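PDB 4MTN: transcription termination factor NusA from Planctomyces limnophilus, which probably takes part in both termination and antitermination of transcription, binding the core RNA polymerase and nascent RNA. Local coordinates for residues A[13-16]-A[20-23]; A[260-265]-A[310-315]; A[341-346]-A[360-365]. One frame throughout, in Å; residues are numbered along the deposited sequence.

Interaction 1 (A[13-16]-A[20-23])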
loop_
_atom_site.group_PDB
_atom_site.type_symbol
_atom_site.label_atom_id
_atom_site.label_comp_id
_atom_site.label_asym_id
_atom_site.label_seq_id
_atom_site.Cartn_x
_atom_site.Cartn_y
_atom_site.Cartn_z
ATOM N N ASP A 13 -24.687 23.273 -24.222
ATOM C CA ASP A 13 -25.930 22.904 -23.555
ATOM C C ASP A 13 -26.418 21.543 -24.039
ATOM O O ASP A 13 -26.988 20.768 -23.271
ATOM C CB ASP A 13 -27.005 23.965 -23.789
ATOM C CG ASP A 13 -28.295 23.659 -23.053
ATOM O OD1 ASP A 13 -28.399 24.016 -21.860
ATOM O OD2 ASP A 13 -29.204 23.062 -23.666
ATOM N N SER A 14 -26.189 21.260 -25.317
ATOM C CA SER A 14 -26.613 20.001 -25.919
ATOM C C SER A 14 -25.854 18.819 -25.327
ATOM O O SER A 14 -26.439 17.774 -25.042
ATOM C CB SER A 14 -26.420 20.041 -27.437
ATOM O OG SER A 14 -26.800 18.813 -28.034
ATOM N N ILE A 15 -24.548 18.990 -25.147
ATOM C CA ILE A 15 -23.708 17.944 -24.575
ATOM C C ILE A 15 -23.998 17.783 -23.083
ATOM O O ILE A 15 -24.097 16.664 -22.577
ATOM C CB ILE A 15 -22.204 18.241 -24.798
ATOM C CG1 ILE A 15 -21.740 17.691 -26.152
ATOM C CG2 ILE A 15 -21.356 17.626 -23.698
ATOM C CD1 ILE A 15 -22.277 18.435 -27.356
ATOM N N HIS A 16 -24.152 18.909 -22.390
ATOM C CA HIS A 16 -24.455 18.905 -20.961
ATOM C C HIS A 16 -25.776 18.197 -20.667
ATOM O O HIS A 16 -25.919 17.529 -19.644
ATOM C CB HIS A 16 -24.496 20.337 -20.421
ATOM C CG HIS A 16 -24.975 20.441 -19.007
ATOM N ND1 HIS A 16 -24.375 19.765 -17.966
ATOM C CD2 HIS A 16 -25.995 21.142 -18.460
ATOM C CE1 HIS A 16 -25.007 20.046 -16.840
ATOM N NE2 HIS A 16 -25.994 20.880 -17.112
ATOM N N SER A 20 -24.620 14.440 -19.760
ATOM C CA SER A 20 -24.817 14.700 -18.334
ATOM C C SER A 20 -23.526 15.077 -17.608
ATOM O O SER A 20 -23.188 14.492 -16.579
ATOM C CB SER A 20 -25.456 13.486 -17.653
ATOM O OG SER A 20 -26.749 13.231 -18.175
ATOM N N ILE A 21 -22.811 16.057 -18.153
ATOM C CA ILE A 21 -21.623 16.602 -17.503
ATOM C C ILE A 21 -21.710 18.125 -17.474
ATOM O O ILE A 21 -22.283 18.735 -18.377
ATOM C CB ILE A 21 -20.328 16.160 -18.209
ATOM C CG1 ILE A 21 -20.439 16.386 -19.717
ATOM C CG2 ILE A 21 -20.036 14.696 -17.916
ATOM C CD1 ILE A 21 -19.277 15.823 -20.500
ATOM N N ASP A 22 -21.143 18.735 -16.436
ATOM C CA ASP A 22 -21.305 20.169 -16.212
ATOM C C ASP A 22 -20.666 21.006 -17.318
ATOM O O ASP A 22 -19.741 20.557 -17.996
ATOM C CB ASP A 22 -20.728 20.567 -14.850
ATOM C CG ASP A 22 -19.270 20.184 -14.700
ATOM O OD1 ASP A 22 -18.400 21.029 -15.000
ATOM O OD2 ASP A 22 -18.994 19.041 -14.279
ATOM N N LYS A 23 -21.174 22.224 -17.487
ATOM C CA LYS A 23 -20.765 23.108 -18.574
ATOM C C LYS A 23 -19.276 23.443 -18.564
ATOM O O LYS A 23 -18.643 23.495 -19.617
ATOM C CB LYS A 23 -21.571 24.408 -18.529
ATOM C CG LYS A 23 -22.995 24.289 -19.042
ATOM C CD LYS A 23 -23.629 25.664 -19.197
ATOM C CE LYS A 23 -24.994 25.580 -19.864
ATOM N NZ LYS A 23 -25.972 24.817 -19.041
#
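H16 and K23 set the shape of this contact. Their side chains cross at about a right angle. The CG of K23 lies over one face of the H16 ring, while the backbone carbonyl of I21 meets the ring at its edge, near its plane. H16 ND1 donates a hydrogen bond to I21 O, with an N-H...O angle of 159°. The modelled ND1 to O separation of 2.4 Å is very short, and its exact length is doubtful. The CG of H16 stands anti to the backbone N (chi1 172°), which carries the ring from the end of the helix over to the loop.

K23 comes from the start of the next helix. Its chain runs back past the ring and bends at the last torsion (chi4 64°). This leaves K23 NZ 3.7 Å from H16 CD2 and 3.8 Å from D13 OD1. The second pair is a salt bridge, but a long one. D13 and K23 run side by side and point the same way, and at this distance their pairing is weak.

The apolar part is small. I15 CG2 lies 4.2 Å from I21 CD1. I15 also touches I90 and I21 touches I93, both on helix 87-105, and both isoleucines rest on V26. S20, the first residue to leave helical geometry, has a positive phi, and S20 CA makes a CH...O contact of 3.3 Å with H16 O. D22 then takes the N-cap position, its OD1 making a weak hydrogen bond to I25 N.

The arrangement is a short loop between consecutive helices, 7-18 and 23-42. H16 of the first helix probably holds the loop backbone through I21 O, and an N-cap opens the second. It belongs to the NusA N-terminal domain.

Interaction 2 (A[260-265]-A[310-315]); sequences NAMQPS and IDVMTR
M262, just past helix 254-261, reaches two residues of strand 309-313, I310 and V312. It has the largest buried surface of the three, 59 Å². It is modelled as selenomethionine, and its chain is folded back at chi2 and chi3, both -60°. The two end atoms therefore meet different partners. The selenium serves I310: M262 SE lies 3.9 Å from I310 CD1 and 4.0 Å from I310 CG2, so both branches of the isoleucine border it. The methyl serves V312: M262 CE is 3.7 Å from V312 CG2. M262 slides past each strand residue in the opposite direction, and the contact is entirely apolar.

The elements run helix, strand, strand, helix, helix, strand from 254 to 313. This is the order of a type II KH domain, consistent with the second KH repeat of the NusA family. The contact packs the end of its first helix against its last strand. That strand runs parallel to 278-282, which lies in the middle of the three-stranded sheet.

I310 buries 35 Å². Its CG1 is anti to the carbonyl carbon (chi1 -61°), and CD1 extends from there to the selenium. I310 also packs on V281 of the neighbouring strand and on V299 and A302 of helix 297-306. V312 buries 23 Å² and touches V299 as well as L288 of helix 285-292. M262 itself touches A291 on that helix. After M262 the chain turns through a cis peptide before P264.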
loop_
_atom_site.group_PDB
_atom_site.type_symbol
_atom_site.label_atom_id
_atom_site.label_comp_id
_atom_site.label_asym_id
_atom_site.label_seq_id
_atom_site.Cartn_x
_atom_site.Cartn_y
_atom_site.Cartn_z
ATOM N N ASN A 260 4.627 -5.385 23.769
ATOM C CA ASN A 260 3.245 -4.962 23.574
ATOM C C ASN A 260 2.648 -5.537 22.295
ATOM O O ASN A 260 1.480 -5.924 22.261
ATOM C CB ASN A 260 3.153 -3.434 23.544
ATOM C CG ASN A 260 3.384 -2.808 24.904
ATOM O OD1 ASN A 260 3.715 -3.496 25.870
ATOM N ND2 ASN A 260 3.213 -1.494 24.985
ATOM N N ALA A 261 3.459 -5.587 21.243
ATOM C CA ALA A 261 3.012 -6.095 19.952
ATOM C C ALA A 261 2.978 -7.621 19.938
ATOM O O ALA A 261 2.308 -8.229 19.104
ATOM C CB ALA A 261 3.913 -5.573 18.839
HETATM N N MSE A 262 3.700 -8.235 20.872
HETATM C CA MSE A 262 3.777 -9.690 20.951
HETATM C C MSE A 262 2.635 -10.284 21.771
HETATM O O MSE A 262 2.557 -11.501 21.941
HETATM C CB MSE A 262 5.121 -10.120 21.542
HETATM C CG MSE A 262 6.293 -9.979 20.585
HETATM SE SE MSE A 262 6.076 -11.049 18.970
HETATM C CE MSE A 262 5.961 -12.813 19.792
ATOM N N GLN A 263 1.761 -9.422 22.282
ATOM C CA GLN A 263 0.583 -9.865 23.021
ATOM C C GLN A 263 -0.293 -10.750 22.135
ATOM O O GLN A 263 -0.301 -10.585 20.915
ATOM C CB GLN A 263 -0.212 -8.661 23.534
ATOM C CG GLN A 263 0.478 -7.883 24.646
ATOM C CD GLN A 263 0.564 -8.663 25.945
ATOM O OE1 GLN A 263 -0.254 -9.546 26.208
ATOM N NE2 GLN A 263 1.557 -8.340 26.766
ATOM N N PRO A 264 -1.044 -11.689 22.739
ATOM C CA PRO A 264 -1.209 -11.997 24.168
ATOM C C PRO A 264 0.011 -12.626 24.844
ATOM O O PRO A 264 0.082 -12.626 26.073
ATOM C CB PRO A 264 -2.380 -12.993 24.179
ATOM C CG PRO A 264 -3.026 -12.869 22.836
ATOM C CD PRO A 264 -1.916 -12.530 21.904
ATOM N N SER A 265 0.947 -13.156 24.062
ATOM C CA SER A 265 2.095 -13.867 24.620
ATOM C C SER A 265 2.971 -12.969 25.493
ATOM O O SER A 265 3.070 -11.764 25.262
ATOM C CB SER A 265 2.940 -14.476 23.499
ATOM O OG SER A 265 3.567 -13.468 22.726
ATOM N N ILE A 310 11.113 -10.015 13.814
ATOM C CA ILE A 310 11.046 -10.681 15.106
ATOM C C ILE A 310 11.299 -12.179 14.979
ATOM O O ILE A 310 10.598 -12.879 14.248
ATOM C CB ILE A 310 9.682 -10.453 15.783
ATOM C CG1 ILE A 310 9.459 -8.962 16.038
ATOM C CG2 ILE A 310 9.592 -11.238 17.082
ATOM C CD1 ILE A 310 8.162 -8.653 16.754
ATOM N N ASP A 311 12.309 -12.663 15.694
ATOM C CA ASP A 311 12.625 -14.086 15.717
ATOM C C ASP A 311 12.365 -14.647 17.112
ATOM O O ASP A 311 13.066 -14.306 18.065
ATOM C CB ASP A 311 14.079 -14.322 15.304
ATOM C CG ASP A 311 14.315 -15.721 14.767
ATOM O OD1 ASP A 311 13.499 -16.621 15.058
ATOM O OD2 ASP A 311 15.320 -15.920 14.053
ATOM N N VAL A 312 11.358 -15.506 17.228
ATOM C CA VAL A 312 10.954 -16.031 18.529
ATOM C C VAL A 312 11.593 -17.381 18.836
ATOM O O VAL A 312 11.378 -18.363 18.124
ATOM C CB VAL A 312 9.425 -16.171 18.625
ATOM C CG1 VAL A 312 9.036 -16.858 19.925
ATOM C CG2 VAL A 312 8.767 -14.810 18.526
HETATM N N MSE A 313 12.383 -17.415 19.904
HETATM C CA MSE A 313 13.024 -18.638 20.367
HETATM C C MSE A 313 12.931 -18.742 21.883
HETATM O O MSE A 313 12.579 -17.775 22.557
HETATM C CB MSE A 313 14.494 -18.685 19.938
HETATM C CG MSE A 313 14.730 -18.554 18.444
HETATM SE SE MSE A 313 16.629 -18.475 18.019
HETATM C CE MSE A 313 17.139 -20.260 18.610
ATOM N N THR A 314 13.244 -19.918 22.419
ATOM C CA THR A 314 13.400 -20.064 23.859
ATOM C C THR A 314 14.850 -19.755 24.208
ATOM O O THR A 314 15.662 -19.497 23.320
ATOM C CB THR A 314 13.026 -21.477 24.348
ATOM O OG1 THR A 314 14.049 -22.407 23.969
ATOM C CG2 THR A 314 11.697 -21.915 23.754
ATOM N N ARG A 315 15.181 -19.783 25.494
ATOM C CA ARG A 315 16.549 -19.509 25.918
ATOM C C ARG A 315 17.436 -20.730 25.701
ATOM O O ARG A 315 18.596 -20.607 25.310
ATOM C CB ARG A 315 16.590 -19.080 27.384
ATOM C CG ARG A 315 17.972 -18.657 27.860
ATOM C CD ARG A 315 18.435 -17.391 27.154
ATOM N NE ARG A 315 19.879 -17.198 27.258
ATOM C CZ ARG A 315 20.522 -16.113 26.837
ATOM N NH1 ARG A 315 19.848 -15.113 26.286
ATOM N NH2 ARG A 315 21.839 -16.025 26.970
#

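Interaction 3 (A[341-346]-A[360-365]); sequences EGLVSQ and DELMEM
Apolar contact joins L343 and G342 of helix 337-345 to M365 and L362 of helix 359-366. M365, a selenomethionine, does most of the touching. Its CG is anti to the backbone N (chi1 -167°), and its chain runs extended until it bends at chi3 (-46°). The selenium thus arrives between backbone and side chain. M365 SE is 3.7 Å from L343 CD2 and 3.8 Å from the carbonyl carbon of G342. L343 crosses both partners at a slant, and its CD2 also meets L362 CD1 at 4.1 Å.

The polar bonds stay within each segment. S345 OG donates to G342 O at 2.6 Å, from above the carbonyl plane. Q346 N bonds to L343 O as helix 337-345 ends.

The short helix axes stay 11.4 Å apart at 128°, a splayed pairing within the helix-hairpin-helix domain. L343 also touches I357 in the loop between helices 351-355 and 359-366. V344 packs on helix 316-330, L362 meets I376 of helix 370-399, and M365 touches M275 in the loop joining strands 269-273 and 278-282.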
loop_
_atom_site.group_PDB
_atom_site.type_symbol
_atom_site.label_atom_id
_atom_site.label_comp_id
_atom_site.label_asym_id
_atom_site.label_seq_id
_atom_site.Cartn_x
_atom_site.Cartn_y
_atom_site.Cartn_z
ATOM N N GLU A 341 32.803 -16.309 16.506
ATOM C CA GLU A 341 32.143 -15.935 17.752
ATOM C C GLU A 341 31.616 -14.504 17.690
ATOM O O GLU A 341 30.605 -14.179 18.313
ATOM C CB GLU A 341 33.098 -16.091 18.936
ATOM C CG GLU A 341 33.366 -17.532 19.334
ATOM C CD GLU A 341 34.346 -17.646 20.484
ATOM O OE1 GLU A 341 34.860 -16.599 20.932
ATOM O OE2 GLU A 341 34.601 -18.779 20.939
ATOM N N GLY A 342 32.307 -13.655 16.937
ATOM C CA GLY A 342 31.891 -12.275 16.766
ATOM C C GLY A 342 30.585 -12.170 16.004
ATOM O O GLY A 342 29.717 -11.366 16.345
ATOM N N LEU A 343 30.449 -12.990 14.967
ATOM C CA LEU A 343 29.234 -13.022 14.160
ATOM C C LEU A 343 28.043 -13.503 14.980
ATOM O O LEU A 343 26.964 -12.913 14.933
ATOM C CB LEU A 343 29.425 -13.924 12.939
ATOM C CG LEU A 343 30.401 -13.442 11.865
ATOM C CD1 LEU A 343 30.712 -14.567 10.892
ATOM C CD2 LEU A 343 29.832 -12.238 11.131
ATOM N N VAL A 344 28.253 -14.581 15.731
ATOM C CA VAL A 344 27.205 -15.178 16.551
ATOM C C VAL A 344 26.761 -14.226 17.658
ATOM O O VAL A 344 25.575 -14.144 17.984
ATOM C CB VAL A 344 27.678 -16.509 17.172
ATOM C CG1 VAL A 344 26.591 -17.118 18.036
ATOM C CG2 VAL A 344 28.089 -17.479 16.080
ATOM N N SER A 345 27.718 -13.498 18.221
ATOM C CA SER A 345 27.430 -12.539 19.281
ATOM C C SER A 345 26.604 -11.365 18.762
ATOM O O SER A 345 25.915 -10.693 19.531
ATOM C CB SER A 345 28.729 -12.026 19.902
ATOM O OG SER A 345 29.472 -11.259 18.971
ATOM N N GLN A 346 26.681 -11.124 17.458
ATOM C CA GLN A 346 25.974 -10.007 16.844
ATOM C C GLN A 346 24.624 -10.430 16.259
ATOM O O GLN A 346 23.927 -9.622 15.644
ATOM C CB GLN A 346 26.839 -9.363 15.762
ATOM C CG GLN A 346 26.616 -7.871 15.614
ATOM C CD GLN A 346 27.123 -7.084 16.807
ATOM O OE1 GLN A 346 28.025 -7.527 17.520
ATOM N NE2 GLN A 346 26.545 -5.910 17.030
ATOM N N ASP A 360 30.802 -4.457 3.970
ATOM C CA ASP A 360 31.581 -3.454 4.688
ATOM C C ASP A 360 31.679 -3.777 6.176
ATOM O O ASP A 360 32.738 -3.625 6.785
ATOM C CB ASP A 360 30.963 -2.067 4.499
ATOM C CG ASP A 360 30.573 -1.796 3.060
ATOM O OD1 ASP A 360 31.179 -2.405 2.155
ATOM O OD2 ASP A 360 29.660 -0.973 2.838
ATOM N N GLU A 361 30.569 -4.226 6.750
ATOM C CA GLU A 361 30.521 -4.564 8.168
ATOM C C GLU A 361 31.312 -5.834 8.465
ATOM O O GLU A 361 31.886 -5.981 9.545
ATOM C CB GLU A 361 29.071 -4.725 8.627
ATOM C CG GLU A 361 28.270 -3.432 8.630
ATOM C CD GLU A 361 26.803 -3.653 8.949
ATOM O OE1 GLU A 361 26.296 -4.762 8.680
ATOM O OE2 GLU A 361 26.158 -2.719 9.470
ATOM N N LEU A 362 31.339 -6.751 7.502
ATOM C CA LEU A 362 32.085 -7.996 7.649
ATOM C C LEU A 362 33.586 -7.739 7.549
ATOM O O LEU A 362 34.390 -8.445 8.160
ATOM C CB LEU A 362 31.647 -9.015 6.594
ATOM C CG LEU A 362 32.326 -10.387 6.628
ATOM C CD1 LEU A 362 32.127 -11.056 7.979
ATOM C CD2 LEU A 362 31.808 -11.272 5.506
HETATM N N MSE A 363 33.957 -6.722 6.779
HETATM C CA MSE A 363 35.357 -6.349 6.622
HETATM C C MSE A 363 35.924 -5.755 7.905
HETATM O O MSE A 363 37.058 -6.043 8.284
HETATM C CB MSE A 363 35.523 -5.351 5.475
HETATM C CG MSE A 363 35.265 -5.932 4.101
HETATM SE SE MSE A 363 35.331 -4.576 2.706
HETATM C CE MSE A 363 37.225 -4.125 2.823
ATOM N N GLU A 364 35.129 -4.922 8.569
ATOM C CA GLU A 364 35.571 -4.250 9.784
ATOM C C GLU A 364 35.702 -5.227 10.945
ATOM O O GLU A 364 36.662 -5.168 11.714
ATOM C CB GLU A 364 34.602 -3.124 10.153
HETATM N N MSE A 365 34.735 -6.132 11.060
HETATM C CA MSE A 365 34.681 -7.067 12.177
HETATM C C MSE A 365 35.837 -8.067 12.160
HETATM O O MSE A 365 36.389 -8.404 13.206
HETATM C CB MSE A 365 33.347 -7.817 12.171
HETATM C CG MSE A 365 33.065 -8.588 13.449
HETATM SE SE MSE A 365 31.458 -9.683 13.319
HETATM C CE MSE A 365 30.272 -8.367 12.513
#

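Interaction 2 is the buried contact of the three, interaction 3 is partly buried, and interaction 1 lies at the surface. The chemistry follows. Interaction 1 uses a histidine, a backbone carbonyl and a loose ion pair, with a small apolar touch. Interactions 2 and 3 each rely on a selenomethionine packed against aliphatic branches and, in interaction 3, also against a glycine backbone. The elements joined also differ: consecutive helices around a short loop in interaction 1, a helix end and a strand in interaction 2, and two splayed helices in interaction 3. Interactions 2 and 3 share no helix or strand, yet their centres are about 26 Å apart. Interaction 1 is centred about 61 and 70 Å from them, on the opposite side of the chain's centre.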